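Local structure of phosphosugar isomerase (Escherichia coli O6:H1, 5UQI) at residues Val94-Asn99 with Ser129-Ser134; Ile36-Ser41 with Gly117-Ser122; Val46-Val51 with Arg59-Thr64; Lys144-Asn149 with Ser155-Val160. The protein binds arabinose-5-phosphate through a sugar isomerase (SIS) domain and probably interconverts it with ribulose 5-phosphate as an arabinose-5-phosphate isomerase. All blocks are in the same frame, centred on the assembly; numbering follows the deposited sequence.

Interaction 1 (Val94-Asn99 with Ser129-Ser134); sequences VILISN and SSLAIS. With A5P (arabinose-5-phosphate), chain B.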
# COMPACT_ATOMS: atom_id res chain seq x y z
N VAL A 94 1.64 -11.39 1.46
CA VAL A 94 2.58 -10.31 1.04
C VAL A 94 1.81 -9.30 0.22
O VAL A 94 1.10 -9.67 -0.76
CB VAL A 94 3.79 -10.90 0.25
CG1 VAL A 94 4.73 -9.80 -0.18
CG2 VAL A 94 4.54 -11.93 1.08
N ILE A 95 1.94 -8.00 0.58
CA ILE A 95 1.39 -6.95 -0.25
C ILE A 95 2.57 -6.20 -0.82
O ILE A 95 3.37 -5.63 -0.06
CB ILE A 95 0.50 -5.96 0.55
CG1 ILE A 95 -0.73 -6.70 1.13
CG2 ILE A 95 0.10 -4.79 -0.28
CD1 ILE A 95 -1.66 -5.84 2.02
N LEU A 96 2.71 -6.18 -2.13
CA LEU A 96 3.80 -5.44 -2.75
C LEU A 96 3.26 -4.15 -3.36
O LEU A 96 2.29 -4.16 -4.13
CB LEU A 96 4.44 -6.26 -3.89
CG LEU A 96 5.02 -7.58 -3.37
CD1 LEU A 96 4.12 -8.80 -3.72
CD2 LEU A 96 6.45 -7.80 -3.87
N ILE A 97 3.84 -3.00 -3.00
CA ILE A 97 3.35 -1.69 -3.42
C ILE A 97 4.31 -1.09 -4.40
O ILE A 97 5.50 -0.94 -4.11
CB ILE A 97 3.16 -0.73 -2.19
CG1 ILE A 97 2.16 -1.33 -1.21
CG2 ILE A 97 2.69 0.64 -2.74
CD1 ILE A 97 1.88 -0.37 -0.02
N SER A 98 3.80 -0.80 -5.59
CA SER A 98 4.61 -0.11 -6.61
C SER A 98 3.65 0.66 -7.52
O SER A 98 2.78 0.05 -8.15
CB SER A 98 5.37 -1.15 -7.46
OG SER A 98 5.98 -0.56 -8.62
N ASN A 99 3.80 1.97 -7.58
CA ASN A 99 2.82 2.74 -8.36
C ASN A 99 2.85 2.29 -9.84
O ASN A 99 1.80 1.96 -10.44
CB ASN A 99 3.04 4.24 -8.19
CG ASN A 99 2.08 5.06 -9.05
OD1 ASN A 99 2.53 5.81 -9.92
ND2 ASN A 99 0.77 4.87 -8.89
N SER A 129 0.30 -4.23 -15.24
CA SER A 129 1.71 -4.03 -14.94
C SER A 129 2.36 -5.38 -14.68
O SER A 129 1.68 -6.34 -14.31
CB SER A 129 1.90 -3.05 -13.75
OG SER A 129 1.40 -3.63 -12.54
N SER A 130 3.69 -5.42 -14.82
CA SER A 130 4.47 -6.62 -14.57
C SER A 130 4.21 -7.20 -13.20
O SER A 130 3.97 -8.37 -13.04
CB SER A 130 5.96 -6.34 -14.77
OG SER A 130 6.22 -5.96 -16.15
N LEU A 131 4.24 -6.33 -12.19
CA LEU A 131 3.95 -6.81 -10.85
C LEU A 131 2.52 -7.39 -10.66
O LEU A 131 2.36 -8.45 -10.10
CB LEU A 131 4.13 -5.63 -9.81
CG LEU A 131 3.84 -6.03 -8.37
CD1 LEU A 131 4.77 -7.11 -7.85
CD2 LEU A 131 4.01 -4.77 -7.48
N ALA A 132 1.53 -6.65 -11.16
CA ALA A 132 0.14 -7.02 -11.02
C ALA A 132 -0.17 -8.37 -11.70
O ALA A 132 -0.85 -9.18 -11.11
CB ALA A 132 -0.74 -5.94 -11.56
N ILE A 133 0.43 -8.54 -12.88
CA ILE A 133 0.29 -9.80 -13.64
C ILE A 133 0.85 -11.00 -12.89
O ILE A 133 0.36 -12.13 -13.04
CB ILE A 133 1.00 -9.66 -15.03
CG1 ILE A 133 0.19 -8.76 -15.94
CG2 ILE A 133 1.24 -11.02 -15.70
CD1 ILE A 133 -1.21 -9.24 -16.28
N SER A 134 1.89 -10.79 -12.06
CA SER A 134 2.56 -11.82 -11.32
C SER A 134 2.00 -12.08 -9.96
O SER A 134 2.38 -13.03 -9.32
CB SER A 134 4.01 -11.40 -11.14
OG SER A 134 4.65 -11.44 -12.40
C1 A5P B . 10.60 7.80 -6.75
O1 A5P B . 9.79 8.62 -6.88
C2 A5P B . 10.39 6.84 -5.66
O2 A5P B . 10.29 7.42 -4.40
C3 A5P B . 9.21 6.10 -6.13
O3 A5P B . 8.23 5.86 -5.12
C4 A5P B . 10.06 4.90 -6.51
O4 A5P B . 10.75 5.16 -7.71
C5 A5P B . 9.25 3.65 -6.64
O5 A5P B . 8.38 3.80 -7.69
P A5P B . 7.14 2.78 -7.68
O1P A5P B . 6.09 3.25 -6.66
O2P A5P B . 6.61 2.91 -9.20
O3P A5P B . 7.64 1.49 -7.26
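A buried apolar contact joins the C-terminal end of strand 93-97 to the short helix 130-134, with L131 packing behind S98, a residue that binds the phosphate of the ligand. The methyls of L131 do the touching. CD2 sits against the carbonyl oxygen of L96, 3.8 Å from L96 O. The same methyl lies 3.9 Å from S98 CB, while CD1 rests 4.1 Å from L96 CB. With chi1 at 180°, the L131 side chain swings CG away from the backbone N, and its fork reaches L96 and S98, two residues apart, whose side chains both point to the helix. S98 thus meets leucine with its CB and arabinose-5-phosphate with its hydroxyl: OG is hydrogen-bonded to phosphate O3P at 3.0 Å and also to G101 and T103. N99 N donates to a second phosphate oxygen, O1P, over 2.8 Å in a nearly straight bond of 166°. Together with S100 and T103 they hold the phosphate in the serine-rich loop after strand 93-97, consistent with phosphosugar binding by SIS domains. S129 is the N-cap of the helix, its OG accepting a weak bond from A132 N. Helix 104-107 packs on both leucines through I106, and strand 120-124 meets L131 through S122 and T124.

Interaction 2 (Ile36-Ser41 with Gly117-Ser122); sequences IKVLQS and GNYLIS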
# COMPACT_ATOMS: atom_id res chain seq x y z
N ILE A 36 -10.32 -7.71 1.23
CA ILE A 36 -10.68 -7.87 2.63
C ILE A 36 -10.73 -9.35 3.03
O ILE A 36 -10.22 -9.74 4.07
CB ILE A 36 -12.02 -7.13 2.99
CG1 ILE A 36 -11.83 -5.62 2.97
CG2 ILE A 36 -12.56 -7.61 4.34
CD1 ILE A 36 -10.98 -5.06 4.07
N LYS A 37 -11.41 -10.17 2.23
CA LYS A 37 -11.49 -11.60 2.51
C LYS A 37 -10.17 -12.32 2.58
O LYS A 37 -9.96 -13.10 3.48
CB LYS A 37 -12.41 -12.26 1.48
CG LYS A 37 -13.82 -11.69 1.57
CD LYS A 37 -14.72 -12.29 0.49
CE LYS A 37 -16.05 -11.57 0.47
NZ LYS A 37 -16.85 -12.10 -0.66
N VAL A 38 -9.25 -12.02 1.65
CA VAL A 38 -7.90 -12.62 1.66
C VAL A 38 -7.19 -12.20 2.94
O VAL A 38 -6.62 -13.04 3.62
CB VAL A 38 -7.03 -12.21 0.47
CG1 VAL A 38 -5.58 -12.67 0.65
CG2 VAL A 38 -7.59 -12.75 -0.85
N LEU A 39 -7.24 -10.90 3.24
CA LEU A 39 -6.60 -10.44 4.50
C LEU A 39 -7.18 -11.04 5.77
O LEU A 39 -6.45 -11.37 6.71
CB LEU A 39 -6.47 -8.91 4.57
CG LEU A 39 -5.63 -8.36 3.40
CD1 LEU A 39 -5.76 -6.82 3.37
CD2 LEU A 39 -4.11 -8.71 3.49
N GLN A 40 -8.50 -11.27 5.78
CA GLN A 40 -9.13 -11.89 6.94
C GLN A 40 -8.70 -13.33 7.15
O GLN A 40 -8.75 -13.83 8.28
CB GLN A 40 -10.65 -11.84 6.75
CG GLN A 40 -11.23 -10.46 7.04
CD GLN A 40 -12.74 -10.41 6.91
OE1 GLN A 40 -13.30 -10.99 5.99
NE2 GLN A 40 -13.38 -9.67 7.80
N SER A 41 -8.32 -13.98 6.06
CA SER A 41 -7.92 -15.38 6.03
C SER A 41 -6.49 -15.55 6.48
O SER A 41 -6.07 -16.68 6.81
CB SER A 41 -8.12 -15.98 4.62
OG SER A 41 -7.06 -15.66 3.71
N GLY A 117 5.89 -19.58 -2.19
CA GLY A 117 4.47 -19.98 -2.24
C GLY A 117 3.48 -19.07 -1.59
O GLY A 117 2.28 -19.30 -1.64
N ASN A 118 3.94 -18.01 -0.93
CA ASN A 118 2.97 -17.13 -0.33
C ASN A 118 1.95 -16.48 -1.27
O ASN A 118 2.28 -16.16 -2.43
CB ASN A 118 3.73 -16.01 0.38
CG ASN A 118 4.73 -16.55 1.38
OD1 ASN A 118 5.87 -16.94 1.03
ND2 ASN A 118 4.33 -16.54 2.62
N TYR A 119 0.77 -16.16 -0.75
CA TYR A 119 -0.22 -15.42 -1.50
C TYR A 119 0.25 -13.97 -1.65
O TYR A 119 0.68 -13.37 -0.64
CB TYR A 119 -1.53 -15.46 -0.70
CG TYR A 119 -2.70 -15.03 -1.53
CD1 TYR A 119 -3.04 -13.72 -1.70
CD2 TYR A 119 -3.47 -15.99 -2.21
CE1 TYR A 119 -4.10 -13.31 -2.50
CE2 TYR A 119 -4.52 -15.57 -3.00
CZ TYR A 119 -4.86 -14.26 -3.13
OH TYR A 119 -5.94 -13.84 -3.92
N LEU A 120 0.29 -13.51 -2.89
CA LEU A 120 0.85 -12.19 -3.24
C LEU A 120 -0.25 -11.26 -3.68
O LEU A 120 -1.01 -11.56 -4.57
CB LEU A 120 1.92 -12.29 -4.35
CG LEU A 120 3.03 -13.32 -4.11
CD1 LEU A 120 3.93 -13.26 -5.37
CD2 LEU A 120 3.79 -13.08 -2.78
N ILE A 121 -0.27 -10.04 -3.11
CA ILE A 121 -1.20 -9.00 -3.47
C ILE A 121 -0.38 -7.83 -3.98
O ILE A 121 0.66 -7.53 -3.39
CB ILE A 121 -1.97 -8.54 -2.18
CG1 ILE A 121 -2.83 -9.73 -1.70
CG2 ILE A 121 -2.83 -7.31 -2.45
CD1 ILE A 121 -3.36 -9.45 -0.29
N SER A 122 -0.80 -7.19 -5.05
CA SER A 122 -0.12 -5.99 -5.51
C SER A 122 -1.02 -4.77 -5.40
O SER A 122 -2.22 -4.86 -5.61
CB SER A 122 0.42 -6.08 -6.96
OG SER A 122 -0.74 -6.31 -7.87
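The contact belongs to the layered alpha/beta core of the SIS domain, where helix 32-41 lies against the parallel sheet and meets residues at the start of strand 120-124. V38 carries most of it. Its CG1 comes within 3.5 Å of Y119 CE1, and its CG2 lies 3.7 Å from Y119 OH, so the two methyls follow the ring from CD1 and CE1 to the hydroxyl. Valine and tyrosine approach from opposite directions, CG1 meeting the ring obliquely. Y119 itself reaches out because CG is anti to the backbone N (chi1 -165°). Two residues on, I121 points the same way, and its CD1 touches both V38 CG1 at 4.0 Å and L39 CD2 at 3.9 Å; CG1 of I121 also lies in plane at the edge of the tyrosine ring. The side chains of L39 and I121 cross obliquely. S41 OG donates to V38 O over 2.7 Å, three residues back. Beyond these residues, L39 also touches I95 of strand 93-97, I121 packs on V139 and Y119 on L137 of strand 137-140, and I36 with Q40 rests against L172 and L175 of helix 156-175.

Interaction 3 (Val46-Val51 with Arg59-Thr64); sequences VVFIGV and RKLAAT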
# COMPACT_ATOMS: atom_id res chain seq x y z
N VAL A 46 0.80 -9.89 7.76
CA VAL A 46 0.73 -9.20 6.48
C VAL A 46 2.06 -8.47 6.26
O VAL A 46 2.40 -7.60 7.03
CB VAL A 46 -0.48 -8.23 6.39
CG1 VAL A 46 -0.51 -7.46 5.08
CG2 VAL A 46 -1.80 -8.99 6.66
N VAL A 47 2.79 -8.88 5.23
CA VAL A 47 4.16 -8.32 5.03
C VAL A 47 4.06 -7.36 3.89
O VAL A 47 3.70 -7.74 2.76
CB VAL A 47 5.16 -9.41 4.73
CG1 VAL A 47 6.54 -8.79 4.48
CG2 VAL A 47 5.21 -10.42 5.86
N PHE A 48 4.38 -6.08 4.16
CA PHE A 48 4.35 -5.07 3.09
C PHE A 48 5.75 -4.90 2.53
O PHE A 48 6.72 -4.82 3.31
CB PHE A 48 3.91 -3.69 3.66
CG PHE A 48 2.44 -3.57 3.90
CD1 PHE A 48 1.89 -3.98 5.11
CD2 PHE A 48 1.63 -2.95 2.91
CE1 PHE A 48 0.49 -3.85 5.34
CE2 PHE A 48 0.24 -2.80 3.14
CZ PHE A 48 -0.30 -3.20 4.36
N ILE A 49 5.84 -4.81 1.20
CA ILE A 49 7.15 -4.65 0.56
C ILE A 49 7.04 -3.48 -0.41
O ILE A 49 6.08 -3.37 -1.22
CB ILE A 49 7.53 -5.95 -0.26
CG1 ILE A 49 7.64 -7.12 0.70
CG2 ILE A 49 8.85 -5.69 -1.02
CD1 ILE A 49 8.08 -8.44 0.00
N GLY A 50 8.06 -2.60 -0.39
CA GLY A 50 8.11 -1.43 -1.31
C GLY A 50 9.51 -0.86 -1.25
O GLY A 50 10.33 -1.28 -0.43
N VAL A 51 9.75 0.06 -2.19
CA VAL A 51 10.99 0.87 -2.16
C VAL A 51 10.63 2.31 -2.49
O VAL A 51 9.49 2.59 -2.92
CB VAL A 51 12.06 0.38 -3.18
CG1 VAL A 51 12.50 -1.10 -2.88
CG2 VAL A 51 11.62 0.59 -4.63
N ARG A 59 5.68 1.24 4.89
CA ARG A 59 6.06 1.24 6.34
C ARG A 59 4.88 1.81 7.16
O ARG A 59 4.57 1.25 8.23
CB ARG A 59 7.31 2.12 6.63
CG ARG A 59 8.60 1.52 6.29
CD ARG A 59 9.77 2.49 6.66
NE ARG A 59 10.37 3.00 5.40
CZ ARG A 59 11.58 2.72 4.89
NH1 ARG A 59 12.43 1.89 5.51
NH2 ARG A 59 11.97 3.30 3.73
N LYS A 60 4.26 2.93 6.71
CA LYS A 60 3.13 3.49 7.44
C LYS A 60 1.99 2.48 7.50
O LYS A 60 1.44 2.26 8.61
CB LYS A 60 2.66 4.76 6.71
CG LYS A 60 1.90 5.72 7.66
CD LYS A 60 0.46 5.25 8.00
CE LYS A 60 -0.35 6.38 8.64
NZ LYS A 60 -1.77 5.85 8.82
N LEU A 61 1.68 1.84 6.36
CA LEU A 61 0.54 0.94 6.37
C LEU A 61 0.80 -0.30 7.23
O LEU A 61 -0.13 -0.77 7.93
CB LEU A 61 0.23 0.50 4.91
CG LEU A 61 -0.27 1.69 4.07
CD1 LEU A 61 -0.59 1.12 2.66
CD2 LEU A 61 -1.60 2.28 4.68
N ALA A 62 2.02 -0.85 7.22
CA ALA A 62 2.30 -1.99 8.15
C ALA A 62 2.06 -1.57 9.58
O ALA A 62 1.48 -2.35 10.34
CB ALA A 62 3.78 -2.44 7.95
N ALA A 63 2.51 -0.36 9.94
CA ALA A 63 2.36 0.08 11.32
C ALA A 63 0.87 0.30 11.64
O ALA A 63 0.42 -0.09 12.71
CB ALA A 63 3.19 1.36 11.54
N THR A 64 0.12 0.85 10.69
CA THR A 64 -1.33 1.12 10.91
C THR A 64 -2.11 -0.21 11.00
O THR A 64 -2.96 -0.37 11.88
CB THR A 64 -1.81 2.03 9.79
OG1 THR A 64 -1.34 3.35 10.18
CG2 THR A 64 -3.32 2.13 9.79
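The ring of F48 turns one face to the helix that follows its strand, with L61 CB and A62 N over it. This is the strand-to-helix packing of a beta-alpha-beta unit, formed by strand 46-50, helix 52-67 and strand 72-76 in the SIS domain. L61 supplies the clearest orientation: its CB stands 4.1 Å from the ring centroid and 25° off the normal, a CH-pi contact displaced toward the rim on the CE2 and CZ side. The phenylalanine and leucine side chains run at about a right angle to each other. The leucine reaches F48 CE2 with CD1 as well, at 4.0 Å. A62 occupies the other part of the ring, its CA lying 3.7 Å from F48 CD1. At A62 the helix backbone comes close to the strand, the CA atoms of F48 and A62 being 6.3 Å apart. In F48, CG is anti to the carbonyl carbon (chi1 -78°), which directs the ring toward the helix. Strand 46-50 runs on into V51 of the arabinose-5-phosphate pocket, whereas this contact lies deeper in the core, the L61 side chain about 12 Å from the ligand. Further apolar neighbours of F48 are I95 and I97 of strand 93-97, and F65 meets it edge-to-face. K60 NZ forms a salt bridge with D166 of helix 156-175 and donates to T64 OG1. Alongside the CA contact, the methyl CB of A62 lies 3.7 Å from F48 CD1.

Interaction 4 (Lys144-Asn149 with Ser155-Val160); sequences KSEADN and SCSSTV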
# COMPACT_ATOMS: atom_id res chain seq x y z
N LYS A 144 -4.01 9.23 -12.06
CA LYS A 144 -3.92 9.94 -13.35
C LYS A 144 -2.58 10.65 -13.60
O LYS A 144 -1.98 10.53 -14.69
CB LYS A 144 -5.08 10.98 -13.46
CG LYS A 144 -5.69 11.48 -12.12
CD LYS A 144 -4.93 12.63 -11.38
CE LYS A 144 -5.78 13.35 -10.32
NZ LYS A 144 -5.13 14.52 -9.63
N SER A 145 -2.15 11.41 -12.60
CA SER A 145 -1.01 12.32 -12.68
C SER A 145 -0.46 12.51 -11.27
O SER A 145 -1.13 12.18 -10.28
CB SER A 145 -1.48 13.69 -13.19
OG SER A 145 -0.36 14.48 -13.59
N GLU A 146 0.73 13.07 -11.18
CA GLU A 146 1.23 13.58 -9.88
C GLU A 146 0.87 15.05 -9.73
O GLU A 146 0.30 15.63 -10.65
CB GLU A 146 2.73 13.34 -9.72
CG GLU A 146 3.12 11.86 -9.75
CD GLU A 146 2.64 11.01 -8.56
OE1 GLU A 146 1.90 11.50 -7.64
OE2 GLU A 146 3.03 9.82 -8.59
N ALA A 147 1.16 15.63 -8.56
CA ALA A 147 0.70 17.00 -8.27
C ALA A 147 1.62 18.05 -8.86
O ALA A 147 1.21 19.20 -9.00
CB ALA A 147 0.54 17.19 -6.75
N ASP A 148 2.86 17.68 -9.21
CA ASP A 148 3.84 18.68 -9.67
C ASP A 148 3.62 18.96 -11.17
O ASP A 148 3.00 18.13 -11.85
CB ASP A 148 5.30 18.23 -9.39
CG ASP A 148 5.65 16.85 -9.98
OD1 ASP A 148 4.84 15.89 -9.85
OD2 ASP A 148 6.77 16.72 -10.59
N ASN A 149 4.11 20.09 -11.68
CA ASN A 149 3.87 20.41 -13.11
C ASN A 149 4.47 19.37 -14.05
O ASN A 149 3.84 19.01 -15.06
CB ASN A 149 4.34 21.82 -13.44
CG ASN A 149 3.41 22.89 -12.85
OD1 ASN A 149 2.75 22.69 -11.82
ND2 ASN A 149 3.38 24.06 -13.51
N SER A 155 3.13 12.05 -5.01
CA SER A 155 2.43 13.08 -4.23
C SER A 155 1.01 12.60 -4.31
O SER A 155 0.52 11.96 -3.37
CB SER A 155 2.64 14.48 -4.87
OG SER A 155 2.50 14.32 -6.29
N CYS A 156 0.37 12.78 -5.48
CA CYS A 156 -0.96 12.19 -5.64
C CYS A 156 -0.87 10.65 -5.38
O CYS A 156 -1.74 10.13 -4.69
CB CYS A 156 -1.51 12.42 -7.01
SG CYS A 156 -1.80 14.18 -7.29
N SER A 157 0.11 9.95 -5.96
CA SER A 157 0.07 8.48 -5.86
C SER A 157 0.36 7.97 -4.42
O SER A 157 -0.37 7.08 -3.95
CB SER A 157 1.04 7.81 -6.80
OG SER A 157 2.33 8.31 -6.49
N SER A 158 1.38 8.51 -3.76
CA SER A 158 1.71 8.06 -2.40
C SER A 158 0.57 8.40 -1.45
O SER A 158 0.25 7.59 -0.55
CB SER A 158 3.08 8.69 -1.97
OG SER A 158 3.07 10.10 -2.33
N THR A 159 -0.06 9.55 -1.63
CA THR A 159 -1.16 9.90 -0.76
C THR A 159 -2.36 9.02 -1.04
O THR A 159 -2.98 8.60 -0.10
CB THR A 159 -1.57 11.39 -0.91
OG1 THR A 159 -0.47 12.16 -0.37
CG2 THR A 159 -2.89 11.75 -0.16
N VAL A 160 -2.68 8.71 -2.32
CA VAL A 160 -3.84 7.88 -2.57
C VAL A 160 -3.68 6.47 -1.96
O VAL A 160 -4.63 5.89 -1.38
CB VAL A 160 -4.07 7.75 -4.09
CG1 VAL A 160 -5.18 6.78 -4.34
CG2 VAL A 160 -4.50 9.12 -4.63
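The carboxylate of E146 is hydrogen-bonded at both oxygens to the start of helix 156-175. OE1 accepts from S157 N at 2.9 Å, a bond of 164° arriving on the syn side and fairly close to the carboxylate plane. S155 N gives OE1 a second bond of 3.0 Å, but comes from well above that plane, 58° out of it. OE2 uses its syn lone pair to take the hydroxyl proton of S157 OG at 2.7 Å. A bend at chi2 folds the glutamate back so that the group can face the helix start. A bond in the reverse sense runs from A147 N to S155 OG, 2.9 Å long and nearly straight; S155 OG is also bonded to A153 O. S155 holds the N-cap position without a capping bond from its side chain. Closer packing surrounds these bonds. The side chain of C156 packs against the loop backbone, with CB 3.3 Å from S145 O, a carbonyl oxygen buried here without a polar partner. Its SG makes an apolar contact with A147 CB at 3.9 Å. Helix 3-25 packs beside the site through E17 and A20. The S157 side chain lies about 6 Å from the bound arabinose-5-phosphate, so the helix start gripped by the glutamate borders the sugar-phosphate site. Three donors shared over two oxygens fix both the position of the E146 carboxylate and its rotation.

All four contacts lie in the SIS domain, and interactions 1, 2 and 3 share its parallel sheet. Strand 93-97 runs between strands 46-50 and 120-124, so interaction 1 is bonded through the backbone to both neighbours; its centre lies about 13 Å from that of interaction 2 and 14 Å from that of interaction 3. Along the chain, interaction 3 is nested within the loop closed by interaction 2, whose segments alternate with those of interaction 1. Interaction 4 comes last, about 27 Å from interaction 2 between centres, on the opposite side of the chain's centre. It touches interaction 1 where N99 meets S157, bringing the start of helix 156-175 beside the phosphate site.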